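Local coordinates for protein exodeoxyribonuclease (Neisseria meningitidis, PDB 2JC5) that probably nicks DNA at apurinic or apyrimidinic sites in DNA repair, as a metal-dependent phosphodiesterase of the AP/ExoA family, at residues Gly201-Ser206 and Ala236-Asp241; Leu2-Ala7 and Asp221-Thr226. All coordinates share one frame; numbering follows the deposited sequence.

Contact 1: residues Gly201-Ser206 and Ala236-Asp241; sequences GYTWWS and AHVYKD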
ATOM      1  N   GLY A 201     -13.936  -0.407  -6.646  1.00  7.12           N
ATOM      2  CA  GLY A 201     -12.745   0.301  -6.203  1.00  6.96           C
ATOM      3  C   GLY A 201     -11.426  -0.226  -6.721  1.00  6.42           C
ATOM      4  O   GLY A 201     -10.441  -0.247  -5.982  1.00  6.95           O
ATOM      5  N   TYR A 202     -11.381  -0.655  -7.981  1.00  5.99           N
ATOM      6  CA  TYR A 202     -10.126  -1.148  -8.555  1.00  5.84           C
ATOM      7  C   TYR A 202      -9.035  -0.088  -8.419  1.00  6.24           C
ATOM      8  O   TYR A 202      -9.287   1.103  -8.557  1.00  7.16           O
ATOM      9  CB  TYR A 202     -10.248  -1.502 -10.045  1.00  6.41           C
ATOM     10  CG  TYR A 202     -11.389  -2.387 -10.460  1.00  6.70           C
ATOM     11  CD1 TYR A 202     -11.882  -3.388  -9.640  1.00  6.29           C
ATOM     12  CD2 TYR A 202     -11.967  -2.244 -11.720  1.00  6.55           C
ATOM     13  CE1 TYR A 202     -12.936  -4.219 -10.054  1.00  6.99           C
ATOM     14  CE2 TYR A 202     -13.012  -3.059 -12.134  1.00  7.90           C
ATOM     15  CZ  TYR A 202     -13.502  -4.032 -11.300  1.00  7.14           C
ATOM     16  OH  TYR A 202     -14.549  -4.801 -11.733  1.00  8.60           O
ATOM     17  N   THR A 203      -7.815  -0.564  -8.190  1.00  5.01           N
ATOM     18  CA  THR A 203      -6.635   0.268  -7.995  1.00  5.36           C
ATOM     19  C   THR A 203      -5.479  -0.078  -8.925  1.00  4.76           C
ATOM     20  O   THR A 203      -4.482   0.632  -8.905  1.00  6.14           O
ATOM     21  CB  THR A 203      -6.114   0.173  -6.538  1.00  4.92           C
ATOM     22  OG1 THR A 203      -5.713  -1.171  -6.242  1.00  5.72           O
ATOM     23  CG2 THR A 203      -7.178   0.633  -5.548  1.00  7.08           C
ATOM     24  N   TRP A 204      -5.618  -1.132  -9.742  1.00  4.56           N
ATOM     25  CA  TRP A 204      -4.560  -1.547 -10.665  1.00  5.53           C
ATOM     26  C   TRP A 204      -5.125  -2.073 -11.967  1.00  5.31           C
ATOM     27  O   TRP A 204      -6.133  -2.781 -11.973  1.00  5.51           O
ATOM     28  CB  TRP A 204      -3.703  -2.646 -10.021  1.00  6.10           C
ATOM     29  CG  TRP A 204      -2.615  -3.141 -10.928  1.00  6.15           C
ATOM     30  CD1 TRP A 204      -1.435  -2.528 -11.214  1.00  6.40           C
ATOM     31  CD2 TRP A 204      -2.623  -4.360 -11.661  1.00  5.52           C
ATOM     32  NE1 TRP A 204      -0.707  -3.287 -12.095  1.00  7.01           N
ATOM     33  CE2 TRP A 204      -1.409  -4.427 -12.378  1.00  5.52           C
ATOM     34  CE3 TRP A 204      -3.537  -5.405 -11.781  1.00  6.55           C
ATOM     35  CZ2 TRP A 204      -1.091  -5.488 -13.218  1.00  6.57           C
ATOM     36  CZ3 TRP A 204      -3.221  -6.456 -12.622  1.00  6.85           C
ATOM     37  CH2 TRP A 204      -2.000  -6.487 -13.332  1.00  6.86           C
ATOM     38  N   TRP A 205      -4.453  -1.724 -13.067  1.00  5.51           N
ATOM     39  CA  TRP A 205      -4.740  -2.244 -14.401  1.00  6.05           C
ATOM     40  C   TRP A 205      -3.387  -2.491 -15.037  1.00  5.81           C
ATOM     41  O   TRP A 205      -2.459  -1.719 -14.792  1.00  6.93           O
ATOM     42  CB  TRP A 205      -5.512  -1.227 -15.240  1.00  5.91           C
ATOM     43  CG  TRP A 205      -6.768  -0.721 -14.601  1.00  5.14           C
ATOM     44  CD1 TRP A 205      -8.057  -1.092 -14.910  1.00  5.65           C
ATOM     45  CD2 TRP A 205      -6.880   0.235 -13.526  1.00  5.98           C
ATOM     46  NE1 TRP A 205      -8.941  -0.412 -14.108  1.00  5.65           N
ATOM     47  CE2 TRP A 205      -8.250   0.400 -13.252  1.00  5.23           C
ATOM     48  CE3 TRP A 205      -5.952   0.981 -12.789  1.00  6.30           C
ATOM     49  CZ2 TRP A 205      -8.709   1.256 -12.262  1.00  5.64           C
ATOM     50  CZ3 TRP A 205      -6.410   1.826 -11.816  1.00  5.81           C
ATOM     51  CH2 TRP A 205      -7.776   1.968 -11.565  1.00  6.02           C
ATOM     52  N   SER A 206      -3.254  -3.527 -15.866  1.00  6.09           N
ATOM     53  CA  SER A 206      -1.915  -3.919 -16.296  1.00  7.80           C
ATOM     54  C   SER A 206      -1.201  -2.944 -17.226  1.00  7.19           C
ATOM     55  O   SER A 206       0.023  -2.997 -17.339  1.00  9.26           O
ATOM     56  CB  SER A 206      -1.912  -5.310 -16.906  1.00  8.93           C
ATOM     57  OG  SER A 206      -2.464  -5.325 -18.191  1.00 10.06           O
ATOM     58  N   ALA A 236     -13.405   8.088   1.259  1.00  7.48           N
ATOM     59  CA  ALA A 236     -12.247   7.616   0.506  1.00  7.23           C
ATOM     60  C   ALA A 236     -12.534   7.768  -0.974  1.00  7.08           C
ATOM     61  O   ALA A 236     -13.700   7.883  -1.396  1.00  8.97           O
ATOM     62  CB  ALA A 236     -11.922   6.171   0.854  1.00  9.20           C
ATOM     63  N   HIS A 237     -11.470   7.783  -1.766  1.00  7.23           N
ATOM     64  CA  HIS A 237     -11.595   7.720  -3.212  1.00  7.02           C
ATOM     65  C   HIS A 237     -10.361   7.114  -3.839  1.00  6.79           C
ATOM     66  O   HIS A 237      -9.288   7.107  -3.239  1.00  7.55           O
ATOM     67  CB  HIS A 237     -11.911   9.091  -3.830  1.00  8.77           C
ATOM     68  CG  HIS A 237     -10.811  10.107  -3.717  1.00  9.85           C
ATOM     69  ND1 HIS A 237     -10.676  10.938  -2.624  1.00 11.40           N
ATOM     70  CD2 HIS A 237      -9.827  10.462  -4.583  1.00 11.17           C
ATOM     71  CE1 HIS A 237      -9.645  11.748  -2.819  1.00 11.04           C
ATOM     72  NE2 HIS A 237      -9.106  11.471  -3.993  1.00 10.19           N
ATOM     73  N   VAL A 238     -10.557   6.562  -5.033  1.00  7.56           N
ATOM     74  CA  VAL A 238      -9.455   6.139  -5.890  1.00  6.87           C
ATOM     75  C   VAL A 238      -9.228   7.258  -6.888  1.00  6.49           C
ATOM     76  O   VAL A 238     -10.108   7.564  -7.690  1.00  8.57           O
ATOM     77  CB  VAL A 238      -9.766   4.803  -6.577  1.00  6.40           C
ATOM     78  CG1 VAL A 238      -8.622   4.380  -7.496  1.00  7.01           C
ATOM     79  CG2 VAL A 238     -10.041   3.715  -5.521  1.00  7.19           C
ATOM     80  N   TYR A 239      -8.052   7.866  -6.839  1.00  7.18           N
ATOM     81  CA  TYR A 239      -7.800   9.056  -7.632  1.00  7.75           C
ATOM     82  C   TYR A 239      -7.425   8.690  -9.066  1.00  7.92           C
ATOM     83  O   TYR A 239      -6.428   7.987  -9.301  1.00  6.60           O
ATOM     84  CB  TYR A 239      -6.685   9.909  -7.019  1.00  8.88           C
ATOM     85  CG  TYR A 239      -6.405  11.166  -7.814  1.00 10.05           C
ATOM     86  CD1 TYR A 239      -7.276  12.250  -7.776  1.00 10.57           C
ATOM     87  CD2 TYR A 239      -5.288  11.259  -8.615  1.00  8.95           C
ATOM     88  CE1 TYR A 239      -7.024  13.389  -8.495  1.00 10.41           C
ATOM     89  CE2 TYR A 239      -5.018  12.412  -9.341  1.00 10.96           C
ATOM     90  CZ  TYR A 239      -5.888  13.470  -9.276  1.00 10.34           C
ATOM     91  OH  TYR A 239      -5.664  14.623  -9.987  1.00 12.83           O
ATOM     92  N   LYS A 240      -8.245   9.151 -10.016  1.00  9.52           N
ATOM     93  CA  LYS A 240      -8.095   8.814 -11.412  1.00 11.20           C
ATOM     94  C   LYS A 240      -8.115  10.014 -12.356  1.00 10.43           C
ATOM     95  O   LYS A 240      -8.125   9.828 -13.564  1.00 12.77           O
ATOM     96  CB  LYS A 240      -9.151   7.764 -11.812  1.00 12.55           C
ATOM     97  CG  LYS A 240      -8.880   6.411 -11.148  1.00 14.19           C
ATOM     98  CD  LYS A 240     -10.062   5.488 -11.113  1.00 15.79           C
ATOM     99  CE  LYS A 240     -10.334   4.899 -12.446  1.00 18.14           C
ATOM    100  NZ  LYS A 240     -11.521   3.987 -12.326  1.00 19.80           N
ATOM    101  N   ASP A 241      -8.050  11.230 -11.826  1.00 10.11           N
ATOM    102  CA  ASP A 241      -8.115  12.414 -12.697  1.00 12.91           C
ATOM    103  C   ASP A 241      -6.823  12.580 -13.487  1.00 12.94           C
ATOM    104  O   ASP A 241      -6.826  13.179 -14.550  1.00 14.68           O
ATOM    105  CB  ASP A 241      -8.388  13.696 -11.901  1.00 15.57           C
ATOM    106  CG  ASP A 241      -9.755  13.714 -11.243  1.00 19.09           C
ATOM    107  OD1 ASP A 241     -10.615  12.887 -11.594  1.00 22.18           O
ATOM    108  OD2 ASP A 241      -9.979  14.574 -10.361  1.00 22.31           O
TER
HETATM  109  O   HOH W   1     -11.430   2.398  -9.647  1.00 12.44           O

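Contact 2: residues Leu2-Ala7 and Asp221-Thr226; sequences LKIISA and DYQMVT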
ATOM      1  N   LEU A   2      -7.359  14.068   8.717  1.00 14.51           N
ATOM      2  CA  LEU A   2      -6.082  13.429   8.374  1.00 12.54           C
ATOM      3  C   LEU A   2      -6.272  12.667   7.069  1.00 10.64           C
ATOM      4  O   LEU A   2      -7.079  11.739   7.012  1.00 10.36           O
ATOM      5  CB  LEU A   2      -5.672  12.432   9.446  1.00 12.64           C
ATOM      6  CG  LEU A   2      -4.442  11.551   9.185  1.00 13.77           C
ATOM      7  CD1 LEU A   2      -3.229  12.429   9.275  1.00 16.92           C
ATOM      8  CD2 LEU A   2      -4.379  10.371  10.162  1.00 14.30           C
ATOM      9  N   LYS A   3      -5.533  13.052   6.033  1.00  7.93           N
ATOM     10  CA  LYS A   3      -5.661  12.429   4.726  1.00  8.09           C
ATOM     11  C   LYS A   3      -4.413  11.594   4.482  1.00  5.99           C
ATOM     12  O   LYS A   3      -3.292  12.106   4.502  1.00  7.48           O
ATOM     13  CB  LYS A   3      -5.831  13.518   3.660  1.00  9.88           C
ATOM     14  CG  LYS A   3      -6.000  13.016   2.256  1.00 12.75           C
ATOM     15  CD  LYS A   3      -6.129  14.136   1.231  1.00 14.33           C
ATOM     16  CE  LYS A   3      -7.411  14.891   1.406  1.00 18.81           C
ATOM     17  NZ  LYS A   3      -8.058  15.112   0.093  1.00 22.80           N
ATOM     18  N   ILE A   4      -4.624  10.290   4.293  1.00  6.94           N
ATOM     19  CA  ILE A   4      -3.545   9.350   4.039  1.00  5.88           C
ATOM     20  C   ILE A   4      -3.715   8.774   2.642  1.00  5.84           C
ATOM     21  O   ILE A   4      -4.804   8.335   2.301  1.00  6.57           O
ATOM     22  CB  ILE A   4      -3.504   8.193   5.049  1.00  6.54           C
ATOM     23  CG1 ILE A   4      -3.339   8.720   6.477  1.00  7.71           C
ATOM     24  CG2 ILE A   4      -2.356   7.265   4.694  1.00  6.38           C
ATOM     25  CD1 ILE A   4      -3.358   7.673   7.577  1.00  8.99           C
ATOM     26  N   ILE A   5      -2.654   8.825   1.831  1.00  5.52           N
ATOM     27  CA  ILE A   5      -2.685   8.336   0.456  1.00  5.63           C
ATOM     28  C   ILE A   5      -1.732   7.178   0.339  1.00  5.72           C
ATOM     29  O   ILE A   5      -0.603   7.278   0.825  1.00  7.23           O
ATOM     30  CB  ILE A   5      -2.312   9.436  -0.552  1.00  6.73           C
ATOM     31  CG1 ILE A   5      -3.327  10.588  -0.418  1.00  7.97           C
ATOM     32  CG2 ILE A   5      -2.247   8.873  -1.976  1.00  7.61           C
ATOM     33  CD1 ILE A   5      -3.223  11.663  -1.495  1.00  8.97           C
ATOM     34  N   SER A   6      -2.190   6.088  -0.285  1.00  6.41           N
ATOM     35  CA  SER A   6      -1.336   4.949  -0.594  1.00  6.82           C
ATOM     36  C   SER A   6      -1.209   4.867  -2.109  1.00  6.26           C
ATOM     37  O   SER A   6      -2.212   4.837  -2.802  1.00  5.61           O
ATOM     38  CB  SER A   6      -1.936   3.662  -0.046  1.00  7.62           C
ATOM     39  OG  SER A   6      -1.037   2.571  -0.185  1.00  8.65           O
ATOM     40  N   ALA A   7       0.018   4.826  -2.612  1.00  5.83           N
ATOM     41  CA  ALA A   7       0.230   4.776  -4.052  1.00  5.50           C
ATOM     42  C   ALA A   7       1.419   3.911  -4.404  1.00  6.12           C
ATOM     43  O   ALA A   7       2.554   4.191  -4.003  1.00  5.80           O
ATOM     44  CB  ALA A   7       0.405   6.187  -4.623  1.00  7.03           C
ATOM     45  N   ASP A 221      -4.647  -2.721  -3.761  1.00  5.13           N
ATOM     46  CA  ASP A 221      -4.105  -1.739  -2.828  1.00  4.58           C
ATOM     47  C   ASP A 221      -5.137  -1.519  -1.744  1.00  4.51           C
ATOM     48  O   ASP A 221      -6.339  -1.463  -2.030  1.00  6.37           O
ATOM     49  CB  ASP A 221      -3.797  -0.444  -3.561  1.00  7.49           C
ATOM     50  CG  ASP A 221      -2.747  -0.636  -4.647  1.00  7.29           C
ATOM     51  OD1 ASP A 221      -1.531  -0.565  -4.326  1.00  9.72           O
ATOM     52  OD2 ASP A 221      -3.115  -0.862  -5.825  1.00  7.55           O
ATOM     53  N   TYR A 222      -4.669  -1.422  -0.510  1.00  5.53           N
ATOM     54  CA  TYR A 222      -5.544  -1.339   0.660  1.00  5.91           C
ATOM     55  C   TYR A 222      -5.034  -0.333   1.665  1.00  5.35           C
ATOM     56  O   TYR A 222      -3.838  -0.057   1.737  1.00  7.35           O
ATOM     57  CB  TYR A 222      -5.590  -2.663   1.432  1.00  7.59           C
ATOM     58  CG  TYR A 222      -6.110  -3.872   0.730  1.00  7.49           C
ATOM     59  CD1 TYR A 222      -5.323  -4.563  -0.185  1.00  7.46           C
ATOM     60  CD2 TYR A 222      -7.372  -4.373   1.007  1.00  7.71           C
ATOM     61  CE1 TYR A 222      -5.799  -5.677  -0.820  1.00  7.85           C
ATOM     62  CE2 TYR A 222      -7.839  -5.501   0.382  1.00  7.61           C
ATOM     63  CZ  TYR A 222      -7.042  -6.161  -0.525  1.00  6.75           C
ATOM     64  OH  TYR A 222      -7.517  -7.310  -1.125  1.00  8.80           O
ATOM     65  N   GLN A 223      -5.949   0.137   2.500  1.00  5.27           N
ATOM     66  CA  GLN A 223      -5.616   0.661   3.830  1.00  6.03           C
ATOM     67  C   GLN A 223      -6.294  -0.251   4.837  1.00  5.65           C
ATOM     68  O   GLN A 223      -7.514  -0.286   4.911  1.00  7.32           O
ATOM     69  CB  GLN A 223      -6.062   2.124   3.962  1.00  5.88           C
ATOM     70  CG  GLN A 223      -5.289   3.048   3.020  1.00  6.91           C
ATOM     71  CD  GLN A 223      -5.368   4.550   3.341  1.00  4.99           C
ATOM     72  OE1 GLN A 223      -5.669   4.977   4.459  1.00  6.96           O
ATOM     73  NE2 GLN A 223      -5.061   5.353   2.343  1.00  6.38           N
ATOM     74  N   MET A 224      -5.494  -1.054   5.538  1.00  5.94           N
ATOM     75  CA  MET A 224      -6.001  -1.918   6.604  1.00  6.11           C
ATOM     76  C   MET A 224      -5.854  -1.176   7.925  1.00  6.82           C
ATOM     77  O   MET A 224      -4.767  -0.702   8.232  1.00  5.85           O
ATOM     78  CB  MET A 224      -5.231  -3.236   6.685  1.00  7.51           C
ATOM     79  CG  MET A 224      -5.419  -4.143   5.478  1.00  8.82           C
ATOM     80  SD  MET A 224      -7.092  -4.842   5.439  1.00 10.39           S
ATOM     81  CE  MET A 224      -6.835  -6.165   4.254  1.00  9.40           C
ATOM     82  N   VAL A 225      -6.935  -1.074   8.696  1.00  5.96           N
ATOM     83  CA  VAL A 225      -6.989  -0.142   9.821  1.00  5.09           C
ATOM     84  C   VAL A 225      -7.462  -0.836  11.103  1.00  6.89           C
ATOM     85  O   VAL A 225      -8.310  -1.734  11.070  1.00  6.47           O
ATOM     86  CB  VAL A 225      -7.920   1.055   9.457  1.00  6.01           C
ATOM     87  CG1 VAL A 225      -7.881   2.150  10.513  1.00  7.11           C
ATOM     88  CG2 VAL A 225      -7.525   1.646   8.095  1.00  8.00           C
ATOM     89  N   THR A 226      -6.922  -0.392  12.235  1.00  6.42           N
ATOM     90  CA  THR A 226      -7.355  -0.839  13.569  1.00  6.45           C
ATOM     91  C   THR A 226      -8.763  -0.311  13.876  1.00  8.40           C
ATOM     92  O   THR A 226      -9.221   0.617  13.220  1.00  8.22           O
ATOM     93  CB  THR A 226      -6.342  -0.374  14.611  1.00  6.91           C
ATOM     94  OG1 THR A 226      -6.029   1.003  14.393  1.00  8.09           O
ATOM     95  CG2 THR A 226      -5.084  -1.217  14.499  1.00  7.63           C
TER
HETATM   96  O   HOH W   2      -0.875   1.446  -2.674  1.00  8.44           O

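Contact 1: residues Gly201-Ser206 and Ala236-Asp241
The loop entering a classic beta bulge, in which Thr-203 and Trp-204 both face Trp-218, lies against Val-238, the last residue of strand 233-238; just beyond the strand, Lys-240 reaches Trp-205. Val-238 is the main contact. With CG1 anti to the backbone N (chi1 179°), its methyls divide the work: CG1 rests 3.5 Å from Tyr-202 O, while CG2 is 4.0 Å from Gly-201 O and also meets the CG2 methyl of Thr-203. The hydroxyl of Thr-203 bonds instead to Asp-221, a residue predicted to matter for catalysis. Lys-240, bent at chi3, crosses the side chain of Trp-205 at about a right angle, with NZ 3.9 Å from Trp-205 CZ2 and CE close to CZ2 and CH2 of the same ring. Water 1 donates a hydrogen bond to Tyr-202 O at 2.7 Å and accepts one from Lys-240 NZ at 3.1 Å, linking the carbonyl to the ammonium; NZ also hydrogen-bonds a glycerol, probably from the crystallisation liquor. The indole N-H of Trp-205 goes to Asp-215. Trp-192 of helix 191-195 touches Val-238, Tyr-212 of helix 210-213 touches Lys-240 and meets the Trp-205 ring edge-to-face, and strand 204-205 pairs with strand 217-225.

Contact 2: residues Leu2-Ala7 and Asp221-Thr226
Strands 2-7 and 221-225 run roughly antiparallel, at 146° between their directions, with axes 7.8 Å apart at closest approach; the CA atoms of Ser-6 and Gln-223 come nearest, and the strands face each other and share no ladder. Gln-223 spans the gap. Its CG is anti to the carbonyl carbon and the chain is extended beyond it, which carries the amide to the backbone of the other strand. There NE2 donates to Ile-4 O at 3.0 Å in a nearly straight bond (165° at the hydrogen). The acceptor lies in the amide plane of Gln-223, yet the donor sits above the carbonyl plane of Ile-4, 62° out of it. The other amide atom, OE1, packs 3.9 Å from Ile-4 CB and close to the CG2 methyl; its polar partner is the hydroxyl of Tyr-254, while the Ile-4 carbonyl, able only to accept, is what places the NH2 side of the amide here. Each strand belongs to a different sheet of the two-sheet sandwich of the DNase I-like fold, and the contact is made where the sheets pack face to face; Val-145 and Cys-147 of strand 143-147 touch Ile-4 from the same sheet as Gln-223. Nearer the active-site end, a water takes the place of direct contact: Ser-6 OG donates to water 2 at 2.7 Å, and the water donates to Asp-221 OD1, also at 2.7 Å. The second carboxylate oxygen, OD2, bonds to ND1 of His-247, the predicted proton acceptor, together with Thr-203 OG1, consistent with Asp-221 orienting that imidazole.

From the N terminus, strand 2-7 comes first and waits 213 residues for its partner 221-226, so contact 2 closes nearly the whole chain. Contact 1 opens inside that span, at 201-206, and closes after it, at 236-241, a loop with only 29 residues between its ends; the two contacts therefore cross rather than nest. Both join the same two sheets: contact 2 in the buried middle, contact 1 where strand 233-238, an outermost strand of the six-stranded sheet, runs out beside the loop before strand 204-205. They meet where Thr-203 reaches Asp-221, between the bulge at the start of strand 204-205 and the neighbouring strand 217-225.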